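Local coordinates for uncharacterized protein (Bacteroides ovatus CL02T12C04, PDB 6PTM) that probably acts as an exo-carrageenase of glycoside hydrolase family 42, trimming carrageenan chains from their ends, at residues R565-K570 and G598-G603; Y618-A623 and E646-D651; D627-Q632 and I657-K662. All coordinates share one frame; numbering follows the deposited sequence.

Overall arrangement
All three interactions belong to one parallel alpha/beta domain, whose five-stranded sheet has the order 2-1-3-4-5. Interaction 1 is its buried core: two neighbouring strands joined by backbone bonds, with one arginine as side-chain donor. Interactions 2 and 3 lie farther out, their centres about 29 and 33 Å from the centre of the chain, against about 19 Å for interaction 1, and both use the long connection between strands 640-643 and 667-670. In interaction 2 that connection bonds to a loop largely through backbone groups; in interaction 3 it lies on helix 625-636 with aliphatic side chains and one glutamine amide. Phe567 touches both Phe648 and Val631, linking the core to the two outer contacts.

Interaction 1: residues R565-K570 and G598-G603; sequences RIFYTK and GFATEG. With EDO (1,2-ethanediol), chain C.
Arg565, Ile566 and Phe567 pair in parallel with Gly598, Phe599 and Ala600, their short strand axes approaching to 3.8 Å at 42°. The register is fixed by Ile566 N to Gly598 O at 2.9 Å, Ala600 N to Ile566 O at 2.9 Å and Tyr568 N to Ala600 O at 2.7 Å. A water receives the N-H of Glu602 and donates to Tyr568 O, extending the link between the two segments. Arg565 bends back at chi2 (-49°), laying CD against the backbone of Gly598 and bringing NH1 within 3.0 Å of Phe599 O, which lies in the guanidinium plane; NE goes to Lys562 O. An alanine in place of Arg565 is likely to leave Phe599 O without this donor and to uncover the Gly598 backbone. Phe599 stands beside Ile566, pointing the same way, with CD1 3.8 Å from Ile566 CB. The other face has Ala600 CB meeting Arg565 CB at 3.7 Å and Phe567 CD2 at 4.0 Å. Such neighbouring parallel strands, with helices 570-575 and 579-590 in the connection, form a beta-alpha-beta unit of a sheet with flavodoxin-like strand order. Helix 579-590 packs on Ile566 and Phe599, strand 614-617 continues the sheet beyond strand 564-567, and helix 625-636 lies against Phe567 on the opposite face.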
loop_
_atom_site.group_PDB
_atom_site.type_symbol
_atom_site.label_atom_id
_atom_site.label_comp_id
_atom_site.label_asym_id
_atom_site.label_seq_id
_atom_site.Cartn_x
_atom_site.Cartn_y
_atom_site.Cartn_z
ATOM N N ARG A 565 18.163 -3.158 -9.014
ATOM C CA ARG A 565 17.871 -2.917 -7.578
ATOM C C ARG A 565 18.570 -1.646 -7.123
ATOM O O ARG A 565 19.809 -1.562 -7.223
ATOM C CB ARG A 565 18.309 -4.117 -6.745
ATOM C CG ARG A 565 17.616 -5.405 -7.140
ATOM C CD ARG A 565 16.101 -5.286 -7.250
ATOM N NE ARG A 565 15.572 -6.625 -7.459
ATOM C CZ ARG A 565 15.210 -7.459 -6.488
ATOM N NH1 ARG A 565 15.234 -7.103 -5.208
ATOM N NH2 ARG A 565 14.715 -8.633 -6.809
ATOM N N ILE A 566 17.800 -0.702 -6.607
ATOM C CA ILE A 566 18.354 0.543 -6.026
ATOM C C ILE A 566 18.769 0.207 -4.611
ATOM O O ILE A 566 17.887 -0.215 -3.857
ATOM C CB ILE A 566 17.304 1.653 -6.080
ATOM C CG1 ILE A 566 16.973 2.001 -7.526
ATOM C CG2 ILE A 566 17.719 2.879 -5.300
ATOM C CD1 ILE A 566 15.783 2.871 -7.623
ATOM N N PHE A 567 20.024 0.466 -4.247
ATOM C CA PHE A 567 20.513 0.220 -2.868
ATOM C C PHE A 567 19.879 1.191 -1.871
ATOM O O PHE A 567 19.849 2.405 -2.109
ATOM C CB PHE A 567 22.030 0.293 -2.752
ATOM C CG PHE A 567 22.505 -0.382 -1.497
ATOM C CD1 PHE A 567 22.820 0.357 -0.374
ATOM C CD2 PHE A 567 22.517 -1.764 -1.416
ATOM C CE1 PHE A 567 23.212 -0.290 0.789
ATOM C CE2 PHE A 567 22.849 -2.407 -0.233
ATOM C CZ PHE A 567 23.228 -1.665 0.853
ATOM N N TYR A 568 19.338 0.638 -0.782
ATOM C CA TYR A 568 18.701 1.406 0.315
ATOM C C TYR A 568 19.405 1.030 1.620
ATOM O O TYR A 568 19.646 -0.162 1.909
ATOM C CB TYR A 568 17.185 1.167 0.420
ATOM C CG TYR A 568 16.577 1.845 1.620
ATOM C CD1 TYR A 568 16.278 3.191 1.578
ATOM C CD2 TYR A 568 16.377 1.187 2.825
ATOM C CE1 TYR A 568 15.810 3.859 2.697
ATOM C CE2 TYR A 568 15.868 1.842 3.945
ATOM C CZ TYR A 568 15.610 3.192 3.891
ATOM O OH TYR A 568 15.095 3.888 4.956
ATOM N N THR A 569 19.750 2.016 2.425
ATOM C CA THR A 569 20.258 1.760 3.803
ATOM C C THR A 569 19.737 2.823 4.765
ATOM O O THR A 569 19.784 4.013 4.430
ATOM C CB THR A 569 21.784 1.695 3.879
ATOM O OG1 THR A 569 22.102 1.462 5.263
ATOM C CG2 THR A 569 22.466 2.917 3.304
ATOM N N LYS A 570 19.300 2.372 5.930
ATOM C CA LYS A 570 18.893 3.214 7.077
ATOM C C LYS A 570 20.058 4.102 7.517
ATOM O O LYS A 570 19.768 5.129 8.110
ATOM C CB LYS A 570 18.445 2.322 8.237
ATOM C CG LYS A 570 17.108 1.614 7.998
ATOM C CD LYS A 570 16.703 0.626 9.101
ATOM C CE LYS A 570 17.496 -0.657 8.999
ATOM N NZ LYS A 570 17.234 -1.598 10.117
ATOM N N GLY A 598 13.348 -2.526 -8.559
ATOM C CA GLY A 598 13.271 -2.938 -7.152
ATOM C C GLY A 598 14.359 -2.346 -6.333
ATOM O O GLY A 598 15.026 -1.379 -6.807
ATOM N N PHE A 599 14.508 -2.888 -5.120
ATOM C CA PHE A 599 15.446 -2.357 -4.116
ATOM C C PHE A 599 16.381 -3.468 -3.654
ATOM O O PHE A 599 16.062 -4.642 -3.768
ATOM C CB PHE A 599 14.689 -1.701 -2.955
ATOM C CG PHE A 599 14.041 -0.422 -3.396
ATOM C CD1 PHE A 599 14.752 0.763 -3.367
ATOM C CD2 PHE A 599 12.792 -0.436 -3.984
ATOM C CE1 PHE A 599 14.189 1.933 -3.843
ATOM C CE2 PHE A 599 12.227 0.727 -4.467
ATOM C CZ PHE A 599 12.916 1.917 -4.369
ATOM N N ALA A 600 17.533 -3.047 -3.150
ATOM C CA ALA A 600 18.538 -3.908 -2.485
ATOM C C ALA A 600 18.846 -3.286 -1.137
ATOM O O ALA A 600 18.888 -2.058 -1.039
ATOM C CB ALA A 600 19.801 -4.039 -3.306
ATOM N N THR A 601 19.043 -4.141 -0.147
ATOM C CA THR A 601 19.552 -3.803 1.191
ATOM C C THR A 601 20.509 -4.910 1.601
ATOM O O THR A 601 20.498 -5.990 0.973
ATOM C CB THR A 601 18.412 -3.754 2.223
ATOM O OG1 THR A 601 17.844 -5.062 2.308
ATOM C CG2 THR A 601 17.344 -2.753 1.877
ATOM N N GLU A 602 21.154 -4.761 2.744
ATOM C CA GLU A 602 21.874 -5.899 3.346
ATOM C C GLU A 602 20.927 -7.104 3.542
ATOM O O GLU A 602 21.294 -8.231 3.181
ATOM C CB GLU A 602 22.500 -5.489 4.676
ATOM C CG GLU A 602 23.181 -6.670 5.363
ATOM C CD GLU A 602 24.015 -6.328 6.586
ATOM O OE1 GLU A 602 24.099 -5.132 6.977
ATOM O OE2 GLU A 602 24.559 -7.283 7.163
ATOM N N GLY A 603 19.733 -6.886 4.097
ATOM C CA GLY A 603 18.794 -7.974 4.416
ATOM C C GLY A 603 18.298 -8.691 3.174
ATOM O O GLY A 603 18.205 -9.922 3.166
HETATM C C1 EDO C . 17.934 0.397 13.001
HETATM O O1 EDO C . 17.821 -0.974 12.753
HETATM C C2 EDO C . 19.051 0.967 12.184
HETATM O O2 EDO C . 20.340 0.605 12.631
HETATM O O HOH W 1 20.908 -1.873 3.726
#

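Interaction 2: residues Y618-A623 and E646-D651; sequences YKTPYA and ESFKTD
Two loops at the C-terminal ends of adjacent parallel strands meet here, largely through backbone groups, in the alpha/beta domain: segment 618-623 comes after strand 614-617, and segment 646-651 comes after strand 640-643. Neither forms regular strand, although Tyr622 and Thr650 make a single backbone bridge. Residues 646 to 650 all take part in hydrogen bonds across the contact. Ser647 OG accepts from Thr620 N at 2.8 Å in a nearly straight bond (171°) and also bonds to Asp644, which helps to place the hydroxyl. Thr620 O in turn receives the N-H of Phe648 at 2.7 Å. Pro621 O is gripped twice, by Lys649 N and by Thr650 N, and Thr650 O then accepts from Ala623 N at 2.9 Å. The side chains add a buried and a more open end. Phe648 has CG opposite its carbonyl carbon (chi1 -73°), and the ring reaches back to the first loop: its edge faces Thr620 O, while CD1 lies 3.6 Å from Ala623 CB. At the more open end, the aliphatic chain of Lys619 passes over a face of the Tyr618 ring, with CG 3.7 Å above the plane and over its centre. Lys619 and Glu646 run side by side, pointing the same way. Bends at chi3 and chi4 turn the ammonium group to the carboxylate, and Lys619 NZ forms a salt bridge to Glu646 OE2 at 2.9 Å, using that oxygen's syn lone pair.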
loop_
_atom_site.group_PDB
_atom_site.type_symbol
_atom_site.label_atom_id
_atom_site.label_comp_id
_atom_site.label_asym_id
_atom_site.label_seq_id
_atom_site.Cartn_x
_atom_site.Cartn_y
_atom_site.Cartn_z
ATOM N N TYR A 618 23.222 5.289 -5.346
ATOM C CA TYR A 618 23.022 6.713 -5.696
ATOM C C TYR A 618 22.863 7.513 -4.420
ATOM O O TYR A 618 21.969 7.148 -3.612
ATOM C CB TYR A 618 21.788 6.897 -6.580
ATOM C CG TYR A 618 21.476 8.309 -6.989
ATOM C CD1 TYR A 618 22.277 9.005 -7.879
ATOM C CD2 TYR A 618 20.352 8.942 -6.499
ATOM C CE1 TYR A 618 21.964 10.303 -8.262
ATOM C CE2 TYR A 618 20.021 10.233 -6.867
ATOM C CZ TYR A 618 20.809 10.895 -7.786
ATOM O OH TYR A 618 20.444 12.150 -8.135
ATOM N N LYS A 619 23.699 8.557 -4.281
ATOM C CA LYS A 619 23.644 9.556 -3.187
ATOM C C LYS A 619 23.393 8.857 -1.840
ATOM O O LYS A 619 22.525 9.298 -1.055
ATOM C CB LYS A 619 22.586 10.602 -3.535
ATOM C CG LYS A 619 22.964 11.556 -4.668
ATOM C CD LYS A 619 22.227 12.893 -4.545
ATOM C CE LYS A 619 23.072 14.087 -4.924
ATOM N NZ LYS A 619 23.328 14.031 -6.368
ATOM N N THR A 620 24.199 7.837 -1.561
ATOM C CA THR A 620 24.165 7.046 -0.311
ATOM C C THR A 620 25.532 7.167 0.364
ATOM O O THR A 620 26.261 6.178 0.475
ATOM C CB THR A 620 23.686 5.626 -0.645
ATOM O OG1 THR A 620 22.445 5.720 -1.369
ATOM C CG2 THR A 620 23.493 4.774 0.588
ATOM N N PRO A 621 25.914 8.372 0.854
ATOM C CA PRO A 621 27.261 8.604 1.377
ATOM C C PRO A 621 27.481 7.874 2.707
ATOM O O PRO A 621 28.595 7.477 2.933
ATOM C CB PRO A 621 27.331 10.123 1.585
ATOM C CG PRO A 621 25.902 10.527 1.845
ATOM C CD PRO A 621 25.073 9.568 1.008
ATOM N N TYR A 622 26.433 7.726 3.523
ATOM C CA TYR A 622 26.442 6.916 4.769
ATOM C C TYR A 622 26.062 5.458 4.485
ATOM O O TYR A 622 25.022 5.176 3.838
ATOM C CB TYR A 622 25.439 7.442 5.791
ATOM C CG TYR A 622 25.611 8.865 6.240
ATOM C CD1 TYR A 622 26.235 9.139 7.437
ATOM C CD2 TYR A 622 24.994 9.923 5.570
ATOM C CE1 TYR A 622 26.326 10.428 7.925
ATOM C CE2 TYR A 622 25.074 11.226 6.035
ATOM C CZ TYR A 622 25.777 11.481 7.203
ATOM O OH TYR A 622 25.839 12.727 7.745
ATOM N N ALA A 623 26.893 4.512 4.933
ATOM C CA ALA A 623 26.559 3.080 4.861
ATOM C C ALA A 623 27.091 2.398 6.107
ATOM O O ALA A 623 28.135 2.821 6.622
ATOM C CB ALA A 623 27.113 2.450 3.616
ATOM N N GLU A 646 29.612 9.999 -4.836
ATOM C CA GLU A 646 29.246 10.513 -3.500
ATOM C C GLU A 646 28.947 9.362 -2.526
ATOM O O GLU A 646 28.929 9.631 -1.333
ATOM C CB GLU A 646 28.013 11.414 -3.576
ATOM C CG GLU A 646 28.029 12.446 -4.691
ATOM C CD GLU A 646 26.750 13.267 -4.681
ATOM O OE1 GLU A 646 26.359 13.695 -3.596
ATOM O OE2 GLU A 646 26.113 13.421 -5.732
ATOM N N SER A 647 28.761 8.118 -2.973
ATOM C CA SER A 647 28.191 7.059 -2.103
ATOM C C SER A 647 29.258 6.287 -1.303
ATOM O O SER A 647 30.430 6.226 -1.706
ATOM C CB SER A 647 27.313 6.180 -2.914
ATOM O OG SER A 647 26.186 6.929 -3.323
ATOM N N PHE A 648 28.861 5.691 -0.177
ATOM C CA PHE A 648 29.711 4.757 0.599
ATOM C C PHE A 648 31.023 5.430 1.018
ATOM O O PHE A 648 32.026 4.772 0.953
ATOM C CB PHE A 648 29.983 3.508 -0.246
ATOM C CG PHE A 648 28.807 2.576 -0.415
ATOM C CD1 PHE A 648 27.539 2.892 0.062
ATOM C CD2 PHE A 648 28.979 1.356 -1.051
ATOM C CE1 PHE A 648 26.486 1.996 -0.080
ATOM C CE2 PHE A 648 27.925 0.465 -1.183
ATOM C CZ PHE A 648 26.686 0.772 -0.677
ATOM N N LYS A 649 30.980 6.665 1.517
ATOM C CA LYS A 649 32.166 7.444 1.989
ATOM C C LYS A 649 32.348 7.306 3.497
ATOM O O LYS A 649 33.491 7.294 3.929
ATOM C CB LYS A 649 31.991 8.941 1.737
ATOM C CG LYS A 649 31.831 9.321 0.279
ATOM C CD LYS A 649 32.910 8.727 -0.586
ATOM C CE LYS A 649 33.111 9.525 -1.854
ATOM N NZ LYS A 649 33.826 8.722 -2.870
ATOM N N THR A 650 31.259 7.254 4.274
ATOM C CA THR A 650 31.351 7.095 5.749
ATOM C C THR A 650 30.449 5.979 6.284
ATOM O O THR A 650 29.566 5.451 5.546
ATOM C CB THR A 650 30.980 8.386 6.480
ATOM O OG1 THR A 650 29.564 8.561 6.399
ATOM C CG2 THR A 650 31.682 9.606 5.923
ATOM N N ASP A 651 30.635 5.681 7.571
ATOM C CA ASP A 651 29.710 4.802 8.319
ATOM C C ASP A 651 28.526 5.647 8.790
ATOM O O ASP A 651 28.447 6.851 8.414
ATOM C CB ASP A 651 30.428 4.084 9.461
ATOM C CG ASP A 651 31.009 4.988 10.521
ATOM O OD1 ASP A 651 30.590 6.131 10.638
ATOM O OD2 ASP A 651 31.878 4.524 11.225
#

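Interaction 3: residues D627-Q632 and I657-K662; sequences DIETVQ and IDLTLK
Ile628 on helix 625-636, which joins parallel strands 614-617 and 640-643, meets three aliphatic residues of the irregular segment 657-662, part of the connection from strand 640-643 to strand 667-670. Its CD1 reaches tip to tip with Ile657, 3.5 Å from CG1, while its CG2 slides past Leu659 in the opposite direction, 3.7 Å from CD2. The same Leu659 methyl also meets Glu629, which starts away from the loop but brings CG within 3.6 Å of Leu659 CD2, the side chains crossing at about a right angle. One turn on from Ile628, Val631 presents CG1 to both methyls of Leu661, with CD1 at 3.8 Å; Phe648 also touches Leu661. Gln632 closes the contact with its amide. With CG anti to the backbone N (chi1 -173°) and a bend at chi2, OE1 takes the N-H of Lys662 on an in-plane lone pair at 2.6 Å, while NE2 donates to Lys662 O at 2.8 Å. NE2 also bonds to Asp636. Having both ends of the amide engaged with the backbone of one residue fixes its flip and plane. Aliphatic contacts lay the loop on the helix, while the two amide bonds probably set its position at Lys662.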
loop_
_atom_site.group_PDB
_atom_site.type_symbol
_atom_site.label_atom_id
_atom_site.label_comp_id
_atom_site.label_asym_id
_atom_site.label_seq_id
_atom_site.Cartn_x
_atom_site.Cartn_y
_atom_site.Cartn_z
ATOM N N ASP A 627 26.847 -3.103 5.150
ATOM C CA ASP A 627 26.260 -2.822 3.809
ATOM C C ASP A 627 27.349 -3.075 2.764
ATOM O O ASP A 627 27.107 -3.801 1.794
ATOM C CB ASP A 627 25.749 -1.381 3.647
ATOM C CG ASP A 627 24.449 -1.046 4.360
ATOM O OD1 ASP A 627 23.541 -1.893 4.351
ATOM O OD2 ASP A 627 24.324 0.096 4.837
ATOM N N ILE A 628 28.491 -2.424 2.944
ATOM C CA ILE A 628 29.628 -2.466 1.985
ATOM C C ILE A 628 30.125 -3.908 1.847
ATOM O O ILE A 628 30.327 -4.344 0.700
ATOM C CB ILE A 628 30.711 -1.471 2.426
ATOM C CG1 ILE A 628 30.174 -0.044 2.282
ATOM C CG2 ILE A 628 31.983 -1.713 1.632
ATOM C CD1 ILE A 628 31.027 1.032 2.885
ATOM N N GLU A 629 30.323 -4.611 2.970
ATOM C CA GLU A 629 30.755 -6.033 3.006
ATOM C C GLU A 629 29.747 -6.871 2.221
ATOM O O GLU A 629 30.181 -7.761 1.478
ATOM C CB GLU A 629 30.898 -6.551 4.445
ATOM C CG GLU A 629 32.144 -6.029 5.135
ATOM C CD GLU A 629 32.185 -6.210 6.648
ATOM O OE1 GLU A 629 31.167 -6.664 7.242
ATOM O OE2 GLU A 629 33.236 -5.876 7.235
ATOM N N THR A 630 28.443 -6.632 2.382
ATOM C CA THR A 630 27.462 -7.477 1.682
ATOM C C THR A 630 27.512 -7.124 0.188
ATOM O O THR A 630 27.429 -8.049 -0.638
ATOM C CB THR A 630 26.090 -7.385 2.358
ATOM O OG1 THR A 630 26.275 -7.728 3.730
ATOM C CG2 THR A 630 25.072 -8.316 1.759
ATOM N N VAL A 631 27.664 -5.848 -0.168
ATOM C CA VAL A 631 27.693 -5.493 -1.615
ATOM C C VAL A 631 28.980 -6.075 -2.221
ATOM O O VAL A 631 28.904 -6.513 -3.375
ATOM C CB VAL A 631 27.527 -3.981 -1.850
ATOM C CG1 VAL A 631 27.855 -3.590 -3.280
ATOM C CG2 VAL A 631 26.130 -3.542 -1.460
ATOM N N GLN A 632 30.064 -6.195 -1.434
ATOM C CA GLN A 632 31.352 -6.798 -1.900
ATOM C C GLN A 632 31.092 -8.256 -2.270
ATOM O O GLN A 632 31.551 -8.689 -3.377
ATOM C CB GLN A 632 32.487 -6.678 -0.866
ATOM C CG GLN A 632 33.857 -7.136 -1.406
ATOM C CD GLN A 632 34.253 -6.427 -2.677
ATOM O OE1 GLN A 632 34.491 -5.217 -2.690
ATOM N NE2 GLN A 632 34.262 -7.167 -3.783
ATOM N N ILE A 657 35.089 5.755 5.906
ATOM C CA ILE A 657 34.935 4.277 5.901
ATOM C C ILE A 657 36.310 3.633 5.633
ATOM O O ILE A 657 37.020 4.111 4.724
ATOM C CB ILE A 657 33.834 3.899 4.887
ATOM C CG1 ILE A 657 33.200 2.552 5.229
ATOM C CG2 ILE A 657 34.335 3.968 3.450
ATOM C CD1 ILE A 657 32.060 2.658 6.203
ATOM N N ASP A 658 36.668 2.608 6.423
ATOM C CA ASP A 658 37.975 1.890 6.406
ATOM C C ASP A 658 38.079 1.115 5.091
ATOM O O ASP A 658 39.175 1.019 4.552
ATOM C CB ASP A 658 38.109 0.944 7.609
ATOM N N LEU A 659 36.943 0.632 4.594
ATOM C CA LEU A 659 36.772 -0.371 3.506
ATOM C C LEU A 659 36.204 0.322 2.260
ATOM O O LEU A 659 35.322 1.183 2.414
ATOM C CB LEU A 659 35.782 -1.407 4.060
ATOM C CG LEU A 659 35.548 -2.687 3.260
ATOM C CD1 LEU A 659 36.814 -3.536 3.178
ATOM C CD2 LEU A 659 34.395 -3.476 3.882
ATOM N N THR A 660 36.657 -0.018 1.059
ATOM C CA THR A 660 35.989 0.432 -0.190
ATOM C C THR A 660 35.670 -0.804 -1.032
ATOM O O THR A 660 36.322 -1.833 -0.829
ATOM C CB THR A 660 36.823 1.464 -0.951
ATOM O OG1 THR A 660 38.016 0.784 -1.327
ATOM C CG2 THR A 660 37.154 2.685 -0.127
ATOM N N LEU A 661 34.663 -0.697 -1.902
ATOM C CA LEU A 661 34.256 -1.773 -2.830
ATOM C C LEU A 661 35.431 -2.036 -3.771
ATOM O O LEU A 661 36.032 -1.059 -4.233
ATOM C CB LEU A 661 33.029 -1.330 -3.629
ATOM C CG LEU A 661 31.690 -1.366 -2.904
ATOM C CD1 LEU A 661 30.580 -1.008 -3.883
ATOM C CD2 LEU A 661 31.420 -2.728 -2.275
ATOM N N LYS A 662 35.722 -3.301 -4.045
ATOM C CA LYS A 662 36.725 -3.716 -5.063
ATOM C C LYS A 662 36.008 -4.503 -6.145
ATOM O O LYS A 662 35.227 -5.404 -5.803
ATOM C CB LYS A 662 37.816 -4.580 -4.421
ATOM C CG LYS A 662 38.613 -3.875 -3.332
ATOM C CD LYS A 662 39.219 -2.551 -3.790
ATOM C CE LYS A 662 40.299 -2.030 -2.867
ATOM N NZ LYS A 662 39.718 -1.550 -1.592
#